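Local atomic coordinates of protein (GYP1P) (Saccharomyces cerevisiae, PDB entry 1FKM), a protein that accelerates GTP hydrolysis by Ypt/Rab GTPases, acting as a negative regulator of Ypt1 at the Golgi and of Ypt7 at the vacuole. Residues A[349-352]-A[353-357]. Numbering follows the deposited sequence.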
# COMPACT_ATOMS: atom_id res chain seq x y z
N GLN A 349 -1.61 -21.51 -20.13
CA GLN A 349 -1.04 -21.95 -18.87
C GLN A 349 0.29 -21.28 -18.52
O GLN A 349 0.51 -20.88 -17.38
CB GLN A 349 -0.85 -23.47 -18.85
CG GLN A 349 -2.14 -24.26 -18.66
CD GLN A 349 -1.90 -25.76 -18.59
OE1 GLN A 349 -1.45 -26.38 -19.55
NE2 GLN A 349 -2.19 -26.35 -17.44
N GLU A 350 1.18 -21.16 -19.51
CA GLU A 350 2.48 -20.55 -19.27
C GLU A 350 2.33 -19.08 -18.91
O GLU A 350 3.01 -18.59 -18.01
CB GLU A 350 3.36 -20.70 -20.52
CG GLU A 350 3.48 -22.15 -20.98
CD GLU A 350 4.25 -22.30 -22.27
OE1 GLU A 350 4.02 -21.50 -23.21
OE2 GLU A 350 5.08 -23.23 -22.36
N THR A 351 1.42 -18.40 -19.60
CA THR A 351 1.17 -16.98 -19.37
C THR A 351 0.62 -16.70 -17.97
O THR A 351 1.16 -15.85 -17.25
CB THR A 351 0.18 -16.43 -20.43
OG1 THR A 351 0.79 -16.47 -21.73
CG2 THR A 351 -0.20 -14.99 -20.12
N ILE A 352 -0.44 -17.40 -17.59
CA ILE A 352 -1.04 -17.20 -16.27
C ILE A 352 -0.04 -17.48 -15.16
O ILE A 352 0.09 -16.71 -14.21
CB ILE A 352 -2.28 -18.10 -16.07
CG1 ILE A 352 -3.30 -17.85 -17.18
CG2 ILE A 352 -2.92 -17.82 -14.71
CD1 ILE A 352 -3.71 -16.39 -17.34
N THR A 353 0.68 -18.60 -15.29
CA THR A 353 1.68 -18.97 -14.30
C THR A 353 2.73 -17.86 -14.18
O THR A 353 3.09 -17.45 -13.07
CB THR A 353 2.40 -20.28 -14.70
OG1 THR A 353 1.45 -21.35 -14.70
CG2 THR A 353 3.52 -20.60 -13.73
N PHE A 354 3.20 -17.36 -15.32
CA PHE A 354 4.21 -16.31 -15.36
C PHE A 354 3.76 -14.98 -14.75
O PHE A 354 4.47 -14.39 -13.93
CB PHE A 354 4.66 -16.06 -16.80
CG PHE A 354 5.76 -15.04 -16.94
CD1 PHE A 354 7.09 -15.41 -16.79
CD2 PHE A 354 5.46 -13.71 -17.19
CE1 PHE A 354 8.11 -14.47 -16.90
CE2 PHE A 354 6.48 -12.75 -17.30
CZ PHE A 354 7.81 -13.14 -17.16
N LEU A 355 2.58 -14.50 -15.15
CA LEU A 355 2.08 -13.23 -14.64
C LEU A 355 1.63 -13.25 -13.19
O LEU A 355 1.45 -12.19 -12.58
CB LEU A 355 0.96 -12.72 -15.55
CG LEU A 355 1.45 -12.38 -16.95
CD1 LEU A 355 0.29 -12.01 -17.85
CD2 LEU A 355 2.48 -11.25 -16.88
N GLN A 356 1.42 -14.44 -12.63
CA GLN A 356 1.03 -14.55 -11.23
C GLN A 356 2.28 -14.86 -10.41
O GLN A 356 2.22 -14.98 -9.19
CB GLN A 356 -0.00 -15.67 -11.03
CG GLN A 356 -1.29 -15.48 -11.83
CD GLN A 356 -2.31 -16.57 -11.55
OE1 GLN A 356 -1.97 -17.74 -11.41
NE2 GLN A 356 -3.58 -16.18 -11.49
N ASN A 357 3.41 -14.97 -11.09
CA ASN A 357 4.69 -15.24 -10.44
C ASN A 357 5.83 -14.58 -11.21
O ASN A 357 6.80 -15.25 -11.60
CB ASN A 357 4.92 -16.75 -10.36
CG ASN A 357 3.85 -17.47 -9.57
OD1 ASN A 357 3.72 -17.28 -8.36
ND2 ASN A 357 3.05 -18.29 -10.25
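Gln356 lays one face of its side-chain amide over the CG2 methyl of Ile352, one helical turn earlier; CG2 stands 3.5 Å from CD and 3.4 Å from OE1 of Gln356. NE2 of the same amide makes a weak hydrogen bond to Gln231 O of helix 230-238. With CG anti to its own carbonyl carbon (chi1 -59°) and the chain extended beyond, Gln356 runs alongside Ile352, pointing the same way. Were this residue an alanine, the CG2 methyl of Ile352 would probably lose its amide cover and Gln231 O its weak donor.

A second flat group, the peptide carbonyl of Gln349, receives two hydrogen bonds from opposite sides of its plane, each tilted about 30° from it: Thr353 N approaches its O at 3.1 Å from one side, and Thr353 OG1 at 2.9 Å from the other. This is the familiar bond of a helical threonine hydroxyl back to the carbonyl four residues before. On the buried side, Leu355 N donates to Thr351 O at 2.9 Å with a nearly straight N-H (171°), while CD1 of Leu355 rests against CG2 of Thr351 at 3.8 Å.

The regular bonding then fades: Gln356 N to Ile352 O is weak and bent. Beyond the last turn, Asn357 ND2 turns back to Thr353 O at 2.9 Å, in the carbonyl plane and on a lone pair.

Helix 348-355 belongs to the all-helical Ypt/Rab-GAP domain, away from the arginine and glutamine fingers. Ile352 and Leu355 lean on helix 230-238, Phe354 meets Trp339 edge-to-face, and both Phe354 and Leu355 touch Leu343 of helix 340-343.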